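Local coordinates for peroxisomal acyl-coenzyme A oxidase 1 (Arabidopsis thaliana, PDB 1W07), which catalyses the FAD-dependent desaturation of long- and medium-chain acyl-CoAs to 2-trans-enoyl-CoAs, passing electrons to oxygen and releasing hydrogen peroxide during peroxisomal beta-oxidation, at residues Tyr342-Trp350 and Val531-Leu539; Asn294-Arg305 and Val604-Leu614. The protein carries 1 engineered substitution. All coordinates share one frame; numbering follows the deposited sequence.

How the contacts relate
Contacts 1 and 2 both join the C-alpha1 helical region to the C-terminal helical region of the acyl-CoA oxidase, with centres 19 Å apart. In contact 2, helix 278-309 meets the loop and short helices of 604-614; in contact 1, the next helix, 328-363, crosses helix 516-538. The order along the chain is 294-305, 342-350, 531-539, 604-614, which nests contact 1 inside the loop closed by contact 2. The two also touch directly: Tyr342 CE1 lies 3.6 Å from Phe607 CE2, and Arg345 NH1 probably bonds to Asn294 OD1. Two successive helices are thus packed against one C-terminal region, consistent with a single helical body for this part of each subunit.

Contact 1 (Tyr342-Trp350 and Val531-Leu539); sequences YAFRFVGEW and VVSKFIAKL
Phe346 and Phe535 meet because their first torsions differ: CG of Phe346 stands beside its backbone N (chi1 -63°), whereas CG of Phe535 is turned opposite that atom (chi1 -156°), carrying its ring back toward 342-350. Both segments belong to the all-helical part of the acyl-CoA oxidase fold, where helix 328-363 and helix 516-538 cross nearly at right angles, 85°, with their local axes 8.8 Å apart at closest approach. The aromatic pair is an offset edge-to-face stack: Phe346 turns its CD1-CE1 edge to the face of Phe535, and Phe346 CE1 comes within 3.4 Å of Phe535 CE2. Beside this stack, Ala343 CB packs against Phe535 CD1 at 3.5 Å, its small methyl leaving the ring close to the helix backbone. Val531 continues the apolar seam, with CG1 near Ala343 CB and at the edge of the Phe344 ring, and CG2 near Val347 CG2. Between the two backbones a water donates to both Ala343 O and Val531 O, bridging carbonyls of the two helices.

Two lysines of 531-539 reach across to 342-350. Lys534 lays its chain over one face of the Trp350 indole: CE makes a CH-pi contact with the five-membered ring, and NZ forms a cation-pi interaction 3.5 Å from that ring's centroid. In Lys538, CG stands anti to the backbone N and lies over the centre of the Phe346 ring in a CH-pi contact, 3.7 Å from the centroid; the bend at chi2 then turns the chain across the ring, with CE beside Phe346 CE2, and leads NZ to Glu349. Gln541 gives that ammonium a further partner. The charged ends close in a salt bridge: Lys538 NZ lies 2.8 Å from Glu349 OE1, on its syn lone pair, while a water links the same nitrogen to Glu349 OE2.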
loop_
_atom_site.group_PDB
_atom_site.type_symbol
_atom_site.label_atom_id
_atom_site.label_comp_id
_atom_site.label_asym_id
_atom_site.label_seq_id
_atom_site.Cartn_x
_atom_site.Cartn_y
_atom_site.Cartn_z
ATOM N N TYR B 342 -7.506 18.703 -1.267
ATOM C CA TYR B 342 -7.825 20.093 -0.936
ATOM C C TYR B 342 -8.082 20.247 0.569
ATOM O O TYR B 342 -7.658 21.218 1.194
ATOM C CB TYR B 342 -9.043 20.564 -1.726
ATOM C CG TYR B 342 -8.739 20.934 -3.170
ATOM C CD1 TYR B 342 -8.487 19.953 -4.128
ATOM C CD2 TYR B 342 -8.705 22.267 -3.574
ATOM C CE1 TYR B 342 -8.216 20.289 -5.462
ATOM C CE2 TYR B 342 -8.427 22.623 -4.894
ATOM C CZ TYR B 342 -8.186 21.630 -5.836
ATOM O OH TYR B 342 -7.922 21.968 -7.143
ATOM N N ALA B 343 -8.775 19.279 1.153
ATOM C CA ALA B 343 -9.046 19.328 2.575
ATOM C C ALA B 343 -7.742 19.416 3.384
ATOM O O ALA B 343 -7.640 20.218 4.321
ATOM C CB ALA B 343 -9.852 18.111 2.989
ATOM N N PHE B 344 -6.745 18.608 3.024
ATOM C CA PHE B 344 -5.459 18.599 3.732
ATOM C C PHE B 344 -4.659 19.856 3.440
ATOM O O PHE B 344 -3.887 20.324 4.275
ATOM C CB PHE B 344 -4.635 17.361 3.370
ATOM C CG PHE B 344 -5.281 16.056 3.759
ATOM C CD1 PHE B 344 -6.377 16.018 4.625
ATOM C CD2 PHE B 344 -4.764 14.859 3.278
ATOM C CE1 PHE B 344 -6.943 14.799 5.001
ATOM C CE2 PHE B 344 -5.311 13.646 3.645
ATOM C CZ PHE B 344 -6.409 13.610 4.511
ATOM N N ARG B 345 -4.836 20.412 2.250
ATOM C CA ARG B 345 -4.162 21.662 1.888
ATOM C C ARG B 345 -4.680 22.799 2.819
ATOM O O ARG B 345 -3.899 23.545 3.420
ATOM C CB ARG B 345 -4.501 21.985 0.426
ATOM C CG ARG B 345 -3.692 23.096 -0.199
ATOM C CD ARG B 345 -2.256 22.657 -0.325
ATOM N NE ARG B 345 -1.507 23.522 -1.219
ATOM C CZ ARG B 345 -0.301 23.224 -1.685
ATOM N NH1 ARG B 345 0.286 22.078 -1.342
ATOM N NH2 ARG B 345 0.324 24.071 -2.488
ATOM N N PHE B 346 -6.004 22.912 2.943
ATOM C CA PHE B 346 -6.610 23.950 3.780
ATOM C C PHE B 346 -6.307 23.742 5.275
ATOM O O PHE B 346 -6.035 24.707 6.005
ATOM C CB PHE B 346 -8.125 23.991 3.525
ATOM C CG PHE B 346 -8.492 24.366 2.097
ATOM C CD1 PHE B 346 -9.620 23.825 1.481
ATOM C CD2 PHE B 346 -7.692 25.240 1.361
ATOM C CE1 PHE B 346 -9.939 24.142 0.153
ATOM C CE2 PHE B 346 -7.995 25.569 0.034
ATOM C CZ PHE B 346 -9.126 25.013 -0.573
ATOM N N VAL B 347 -6.335 22.493 5.730
ATOM C CA VAL B 347 -6.039 22.246 7.129
ATOM C C VAL B 347 -4.565 22.571 7.355
ATOM O O VAL B 347 -4.158 22.955 8.446
ATOM C CB VAL B 347 -6.353 20.777 7.541
ATOM C CG1 VAL B 347 -5.213 19.850 7.147
ATOM C CG2 VAL B 347 -6.629 20.712 9.041
ATOM N N GLY B 348 -3.772 22.432 6.299
ATOM C CA GLY B 348 -2.356 22.738 6.390
ATOM C C GLY B 348 -2.167 24.237 6.504
ATOM O O GLY B 348 -1.253 24.713 7.187
ATOM N N GLU B 349 -3.029 24.996 5.831
ATOM C CA GLU B 349 -2.944 26.457 5.885
ATOM C C GLU B 349 -3.227 26.894 7.317
ATOM O O GLU B 349 -2.540 27.767 7.856
ATOM C CB GLU B 349 -3.989 27.101 4.963
ATOM C CG GLU B 349 -3.561 27.262 3.499
ATOM C CD GLU B 349 -4.698 27.769 2.603
ATOM O OE1 GLU B 349 -5.580 28.505 3.097
ATOM O OE2 GLU B 349 -4.696 27.444 1.398
ATOM N N TRP B 350 -4.255 26.289 7.916
ATOM C CA TRP B 350 -4.651 26.608 9.282
ATOM C C TRP B 350 -3.528 26.260 10.255
ATOM O O TRP B 350 -3.220 27.039 11.155
ATOM C CB TRP B 350 -5.920 25.840 9.660
ATOM C CG TRP B 350 -6.324 26.043 11.090
ATOM C CD1 TRP B 350 -6.941 27.145 11.622
ATOM C CD2 TRP B 350 -6.100 25.146 12.184
ATOM N NE1 TRP B 350 -7.108 26.986 12.981
ATOM C CE2 TRP B 350 -6.602 25.770 13.353
ATOM C CE3 TRP B 350 -5.520 23.875 12.294
ATOM C CZ2 TRP B 350 -6.541 25.162 14.613
ATOM C CZ3 TRP B 350 -5.457 23.270 13.555
ATOM C CH2 TRP B 350 -5.966 23.914 14.692
ATOM N N VAL B 531 -10.583 18.551 10.502
ATOM C CA VAL B 531 -10.369 18.730 9.073
ATOM C C VAL B 531 -11.664 19.223 8.420
ATOM O O VAL B 531 -11.661 20.158 7.620
ATOM C CB VAL B 531 -9.909 17.396 8.412
ATOM C CG1 VAL B 531 -9.662 17.612 6.926
ATOM C CG2 VAL B 531 -8.632 16.884 9.081
ATOM N N VAL B 532 -12.779 18.603 8.771
ATOM C CA VAL B 532 -14.057 19.002 8.195
ATOM C C VAL B 532 -14.409 20.446 8.540
ATOM O O VAL B 532 -14.864 21.202 7.676
ATOM C CB VAL B 532 -15.210 18.096 8.674
ATOM C CG1 VAL B 532 -16.528 18.622 8.124
ATOM C CG2 VAL B 532 -14.991 16.662 8.222
ATOM N N SER B 533 -14.198 20.828 9.800
ATOM C CA SER B 533 -14.516 22.178 10.259
ATOM C C SER B 533 -13.647 23.240 9.604
ATOM O O SER B 533 -14.112 24.344 9.349
ATOM C CB SER B 533 -14.403 22.278 11.792
ATOM O OG SER B 533 -13.047 22.305 12.201
ATOM N N LYS B 534 -12.385 22.914 9.332
ATOM C CA LYS B 534 -11.489 23.874 8.690
ATOM C C LYS B 534 -11.801 24.054 7.205
ATOM O O LYS B 534 -11.567 25.127 6.644
ATOM C CB LYS B 534 -10.033 23.460 8.869
ATOM C CG LYS B 534 -9.636 23.353 10.321
ATOM C CD LYS B 534 -9.886 24.665 11.034
ATOM C CE LYS B 534 -9.753 24.513 12.532
ATOM N NZ LYS B 534 -9.978 25.822 13.198
ATOM N N PHE B 535 -12.321 23.011 6.566
ATOM C CA PHE B 535 -12.707 23.090 5.158
ATOM C C PHE B 535 -13.957 23.973 5.064
ATOM O O PHE B 535 -14.052 24.839 4.199
ATOM C CB PHE B 535 -13.002 21.690 4.606
ATOM C CG PHE B 535 -12.840 21.570 3.115
ATOM C CD1 PHE B 535 -12.528 20.343 2.544
ATOM C CD2 PHE B 535 -12.983 22.680 2.284
ATOM C CE1 PHE B 535 -12.356 20.220 1.161
ATOM C CE2 PHE B 535 -12.814 22.571 0.903
ATOM C CZ PHE B 535 -12.498 21.332 0.340
ATOM N N ILE B 536 -14.920 23.745 5.955
ATOM C CA ILE B 536 -16.151 24.539 5.988
ATOM C C ILE B 536 -15.804 26.007 6.298
ATOM O O ILE B 536 -16.440 26.931 5.789
ATOM C CB ILE B 536 -17.129 24.001 7.070
ATOM C CG1 ILE B 536 -17.620 22.612 6.668
ATOM C CG2 ILE B 536 -18.294 24.973 7.272
ATOM C CD1 ILE B 536 -18.567 21.968 7.668
ATOM N N ALA B 537 -14.791 26.214 7.135
ATOM C CA ALA B 537 -14.375 27.565 7.490
ATOM C C ALA B 537 -13.725 28.231 6.284
ATOM O O ALA B 537 -13.854 29.439 6.077
ATOM C CB ALA B 537 -13.390 27.530 8.651
ATOM N N LYS B 538 -13.022 27.435 5.487
ATOM C CA LYS B 538 -12.340 27.963 4.317
ATOM C C LYS B 538 -13.337 28.543 3.332
ATOM O O LYS B 538 -13.063 29.559 2.687
ATOM C CB LYS B 538 -11.531 26.863 3.633
ATOM C CG LYS B 538 -10.774 27.332 2.393
ATOM C CD LYS B 538 -9.698 28.351 2.745
ATOM C CE LYS B 538 -8.942 28.807 1.503
ATOM N NZ LYS B 538 -7.824 29.725 1.855
ATOM N N LEU B 539 -14.492 27.894 3.221
ATOM C CA LEU B 539 -15.538 28.326 2.299
ATOM C C LEU B 539 -16.212 29.616 2.750
ATOM O O LEU B 539 -16.944 30.234 1.976
ATOM C CB LEU B 539 -16.599 27.236 2.157
ATOM C CG LEU B 539 -16.133 25.859 1.695
ATOM C CD1 LEU B 539 -17.321 24.923 1.663
ATOM C CD2 LEU B 539 -15.496 25.951 0.324
HETATM O O HOH W 1 -9.490 21.469 5.832
HETATM O O HOH W 2 -5.862 29.111 -0.333
#

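Contact 2 (Asn294-Arg305 and Val604-Leu614); sequences NALSRAVCIATR and VDAFNYTDHYL
Val604 and Leu614 supply the apolar grip on helix 278-309, each as a knob into a hole: Val604 among Val300, Cys301, Thr304 and Arg305, Leu614 among Arg298, Cys301, Ile302 and Arg305. Leu614 CD1 reaches Cys301 SG at 3.6 Å. Among the ring contacts, Ser297 CB sits over the centre of the Phe607 ring, a CH-pi contact 3.5 Å from the centroid. The Arg298 guanidinium lies over the Tyr613 face in a cation-pi pair, their planes 30° apart, because the chain bends at chi3 (68°); Asp94 adds a salt bridge. A methionine in place of Arg298 would probably leave Asp94 without its charged mate and Tyr613 without the cation over its face.

Of the polar contacts, Arg305 NH1 forms a salt bridge to Asp605 OD1 at 2.8 Å, fairly straight at 162° and on the anti side of the carboxylate; Arg11 holds the other oxygen. Tyr609 OH and Ser297 OG share a hydrogen bond of 2.5 Å. Thr610 N-caps helix 611-614, its OG1 accepting from Tyr613 N. Around this interface, helix 278-309 packs against helices 328-363, 370-398 and 410-417.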
loop_
_atom_site.group_PDB
_atom_site.type_symbol
_atom_site.label_atom_id
_atom_site.label_comp_id
_atom_site.label_asym_id
_atom_site.label_seq_id
_atom_site.Cartn_x
_atom_site.Cartn_y
_atom_site.Cartn_z
ATOM N N ASN B 294 0.683 17.801 -0.827
ATOM C CA ASN B 294 1.576 17.762 -1.985
ATOM C C ASN B 294 1.577 16.366 -2.607
ATOM O O ASN B 294 1.254 16.206 -3.778
ATOM C CB ASN B 294 3.022 18.125 -1.591
ATOM C CG ASN B 294 3.238 19.618 -1.421
ATOM O OD1 ASN B 294 2.834 20.422 -2.270
ATOM N ND2 ASN B 294 3.901 19.998 -0.338
ATOM N N ALA B 295 1.938 15.358 -1.811
ATOM C CA ALA B 295 2.004 13.986 -2.300
ATOM C C ALA B 295 0.654 13.457 -2.774
ATOM O O ALA B 295 0.569 12.826 -3.838
ATOM C CB ALA B 295 2.597 13.047 -1.215
ATOM N N LEU B 296 -0.410 13.720 -2.015
ATOM C CA LEU B 296 -1.717 13.201 -2.400
ATOM C C LEU B 296 -2.186 13.783 -3.716
ATOM O O LEU B 296 -2.655 13.044 -4.586
ATOM C CB LEU B 296 -2.755 13.454 -1.298
ATOM C CG LEU B 296 -4.150 12.861 -1.520
ATOM C CD1 LEU B 296 -4.042 11.370 -1.815
ATOM C CD2 LEU B 296 -5.026 13.101 -0.289
ATOM N N SER B 297 -2.059 15.097 -3.868
ATOM C CA SER B 297 -2.459 15.775 -5.102
ATOM C C SER B 297 -1.685 15.230 -6.302
ATOM O O SER B 297 -2.228 15.169 -7.405
ATOM C CB SER B 297 -2.212 17.284 -4.999
ATOM O OG SER B 297 -0.831 17.592 -4.826
ATOM N N ARG B 298 -0.425 14.829 -6.113
ATOM C CA ARG B 298 0.341 14.318 -7.252
ATOM C C ARG B 298 -0.298 13.017 -7.717
ATOM O O ARG B 298 -0.551 12.838 -8.916
ATOM C CB ARG B 298 1.803 14.054 -6.882
ATOM C CG ARG B 298 2.640 15.308 -6.620
ATOM C CD ARG B 298 4.025 14.956 -6.039
ATOM N NE ARG B 298 4.868 14.268 -7.009
ATOM C CZ ARG B 298 6.163 14.014 -6.841
ATOM N NH1 ARG B 298 6.783 14.364 -5.719
ATOM N NH2 ARG B 298 6.863 13.444 -7.821
ATOM N N ALA B 299 -0.560 12.112 -6.768
ATOM C CA ALA B 299 -1.154 10.825 -7.086
ATOM C C ALA B 299 -2.532 10.988 -7.719
ATOM O O ALA B 299 -2.828 10.356 -8.728
ATOM C CB ALA B 299 -1.241 9.946 -5.809
ATOM N N VAL B 300 -3.368 11.838 -7.131
ATOM C CA VAL B 300 -4.725 12.095 -7.648
ATOM C C VAL B 300 -4.681 12.707 -9.067
ATOM O O VAL B 300 -5.526 12.390 -9.912
ATOM C CB VAL B 300 -5.502 13.050 -6.698
ATOM C CG1 VAL B 300 -6.790 13.568 -7.368
ATOM C CG2 VAL B 300 -5.821 12.303 -5.385
ATOM N N CYS B 301 -3.710 13.580 -9.322
ATOM C CA CYS B 301 -3.579 14.200 -10.639
ATOM C C CYS B 301 -3.326 13.093 -11.666
ATOM O O CYS B 301 -3.940 13.065 -12.730
ATOM C CB CYS B 301 -2.408 15.181 -10.624
ATOM S SG CYS B 301 -2.040 16.018 -12.197
ATOM N N ILE B 302 -2.440 12.158 -11.328
ATOM C CA ILE B 302 -2.106 11.064 -12.232
ATOM C C ILE B 302 -3.301 10.156 -12.485
ATOM O O ILE B 302 -3.646 9.868 -13.634
ATOM C CB ILE B 302 -0.914 10.236 -11.675
ATOM C CG1 ILE B 302 0.333 11.137 -11.586
ATOM C CG2 ILE B 302 -0.640 9.041 -12.580
ATOM C CD1 ILE B 302 1.536 10.523 -10.827
ATOM N N ALA B 303 -3.937 9.704 -11.414
ATOM C CA ALA B 303 -5.071 8.810 -11.557
ATOM C C ALA B 303 -6.244 9.494 -12.238
ATOM O O ALA B 303 -6.937 8.862 -13.049
ATOM C CB ALA B 303 -5.488 8.244 -10.181
ATOM N N THR B 304 -6.467 10.781 -11.957
ATOM C CA THR B 304 -7.579 11.503 -12.588
ATOM C C THR B 304 -7.369 11.627 -14.099
ATOM O O THR B 304 -8.271 11.328 -14.880
ATOM C CB THR B 304 -7.792 12.927 -11.949
ATOM O OG1 THR B 304 -8.117 12.788 -10.563
ATOM C CG2 THR B 304 -8.942 13.652 -12.630
ATOM N N ARG B 305 -6.183 12.052 -14.525
ATOM C CA ARG B 305 -5.939 12.181 -15.956
ATOM C C ARG B 305 -6.000 10.820 -16.638
ATOM O O ARG B 305 -6.668 10.663 -17.663
ATOM C CB ARG B 305 -4.583 12.857 -16.205
ATOM C CG ARG B 305 -4.541 14.323 -15.780
ATOM C CD ARG B 305 -3.164 14.921 -16.002
ATOM N NE ARG B 305 -3.151 16.360 -15.758
ATOM C CZ ARG B 305 -2.054 17.084 -15.591
ATOM N NH1 ARG B 305 -2.151 18.388 -15.374
ATOM N NH2 ARG B 305 -0.864 16.505 -15.630
ATOM N N VAL B 604 -7.435 18.908 -11.075
ATOM C CA VAL B 604 -6.067 18.463 -10.817
ATOM C C VAL B 604 -5.072 19.335 -11.577
ATOM O O VAL B 604 -3.894 19.402 -11.215
ATOM C CB VAL B 604 -5.850 16.957 -11.163
ATOM C CG1 VAL B 604 -6.819 16.110 -10.344
ATOM C CG2 VAL B 604 -5.973 16.690 -12.685
ATOM N N ASP B 605 -5.542 20.017 -12.628
ATOM C CA ASP B 605 -4.659 20.900 -13.395
ATOM C C ASP B 605 -4.358 22.094 -12.497
ATOM O O ASP B 605 -3.320 22.746 -12.627
ATOM C CB ASP B 605 -5.325 21.409 -14.681
ATOM C CG ASP B 605 -5.523 20.326 -15.729
ATOM O OD1 ASP B 605 -4.740 19.350 -15.775
ATOM O OD2 ASP B 605 -6.472 20.478 -16.542
ATOM N N ALA B 606 -5.276 22.386 -11.580
ATOM C CA ALA B 606 -5.092 23.506 -10.657
ATOM C C ALA B 606 -3.807 23.360 -9.838
ATOM O O ALA B 606 -3.292 24.343 -9.300
ATOM C CB ALA B 606 -6.298 23.620 -9.736
ATOM N N PHE B 607 -3.301 22.132 -9.734
ATOM C CA PHE B 607 -2.071 21.854 -8.980
ATOM C C PHE B 607 -0.887 22.488 -9.709
ATOM O O PHE B 607 0.150 22.777 -9.108
ATOM C CB PHE B 607 -1.862 20.335 -8.867
ATOM C CG PHE B 607 -3.001 19.606 -8.189
ATOM C CD1 PHE B 607 -3.246 18.260 -8.450
ATOM C CD2 PHE B 607 -3.821 20.267 -7.273
ATOM C CE1 PHE B 607 -4.298 17.581 -7.802
ATOM C CE2 PHE B 607 -4.869 19.605 -6.624
ATOM C CZ PHE B 607 -5.107 18.255 -6.891
ATOM N N ASN B 608 -1.059 22.689 -11.015
ATOM C CA ASN B 608 -0.028 23.307 -11.838
ATOM C C ASN B 608 1.300 22.545 -11.885
ATOM O O ASN B 608 2.373 23.149 -11.956
ATOM C CB ASN B 608 0.219 24.740 -11.366
ATOM C CG ASN B 608 0.969 25.548 -12.379
ATOM O OD1 ASN B 608 0.607 25.559 -13.551
ATOM N ND2 ASN B 608 2.020 26.233 -11.945
ATOM N N TYR B 609 1.225 21.220 -11.854
ATOM C CA TYR B 609 2.417 20.377 -11.887
ATOM C C TYR B 609 2.964 20.215 -13.300
ATOM O O TYR B 609 2.193 20.059 -14.250
ATOM C CB TYR B 609 2.088 18.989 -11.319
ATOM C CG TYR B 609 1.865 18.952 -9.825
ATOM C CD1 TYR B 609 0.939 18.074 -9.264
ATOM C CD2 TYR B 609 2.598 19.778 -8.963
ATOM C CE1 TYR B 609 0.742 18.012 -7.876
ATOM C CE2 TYR B 609 2.403 19.722 -7.564
ATOM C CZ TYR B 609 1.471 18.831 -7.036
ATOM O OH TYR B 609 1.268 18.730 -5.668
ATOM N N THR B 610 4.287 20.247 -13.437
ATOM C CA THR B 610 4.923 20.069 -14.743
ATOM C C THR B 610 5.022 18.555 -14.956
ATOM O O THR B 610 4.948 17.786 -13.992
ATOM C CB THR B 610 6.374 20.616 -14.770
ATOM O OG1 THR B 610 7.178 19.853 -13.858
ATOM C CG2 THR B 610 6.420 22.110 -14.388
ATOM N N ASP B 611 5.186 18.115 -16.200
ATOM C CA ASP B 611 5.313 16.687 -16.466
ATOM C C ASP B 611 6.601 16.182 -15.837
ATOM O O ASP B 611 6.683 15.033 -15.383
ATOM C CB ASP B 611 5.345 16.412 -17.968
ATOM C CG ASP B 611 3.959 16.352 -18.582
ATOM O OD1 ASP B 611 2.971 16.213 -17.831
ATOM O OD2 ASP B 611 3.869 16.429 -19.819
ATOM N N HIS B 612 7.617 17.040 -15.817
ATOM C CA HIS B 612 8.896 16.663 -15.230
ATOM C C HIS B 612 8.721 16.313 -13.756
ATOM O O HIS B 612 9.263 15.312 -13.287
ATOM C CB HIS B 612 9.916 17.799 -15.375
ATOM C CG HIS B 612 11.203 17.556 -14.652
ATOM N ND1 HIS B 612 11.355 17.802 -13.305
ATOM C CD2 HIS B 612 12.391 17.070 -15.082
ATOM C CE1 HIS B 612 12.583 17.480 -12.936
ATOM N NE2 HIS B 612 13.232 17.031 -13.995
ATOM N N TYR B 613 7.957 17.128 -13.029
ATOM C CA TYR B 613 7.745 16.888 -11.599
ATOM C C TYR B 613 6.886 15.647 -11.358
ATOM O O TYR B 613 7.192 14.823 -10.488
ATOM C CB TYR B 613 7.079 18.094 -10.946
ATOM C CG TYR B 613 6.927 17.962 -9.447
ATOM C CD1 TYR B 613 8.048 17.887 -8.618
ATOM C CD2 TYR B 613 5.665 17.912 -8.858
ATOM C CE1 TYR B 613 7.913 17.772 -7.243
ATOM C CE2 TYR B 613 5.518 17.798 -7.493
ATOM C CZ TYR B 613 6.639 17.732 -6.690
ATOM O OH TYR B 613 6.465 17.681 -5.338
ATOM N N LEU B 614 5.808 15.520 -12.128
ATOM C CA LEU B 614 4.910 14.381 -11.999
ATOM C C LEU B 614 5.612 13.092 -12.364
ATOM O O LEU B 614 5.320 12.042 -11.784
ATOM C CB LEU B 614 3.672 14.550 -12.886
ATOM C CG LEU B 614 2.458 15.305 -12.322
ATOM C CD1 LEU B 614 1.309 15.265 -13.329
ATOM C CD2 LEU B 614 2.027 14.670 -11.010
HETATM O O HOH W 3 1.326 21.128 -4.345
HETATM O O HOH W 4 4.520 11.991 -9.170
HETATM O O HOH W 5 -0.183 20.473 -14.719
HETATM O O HOH W 6 1.705 17.850 -16.010
#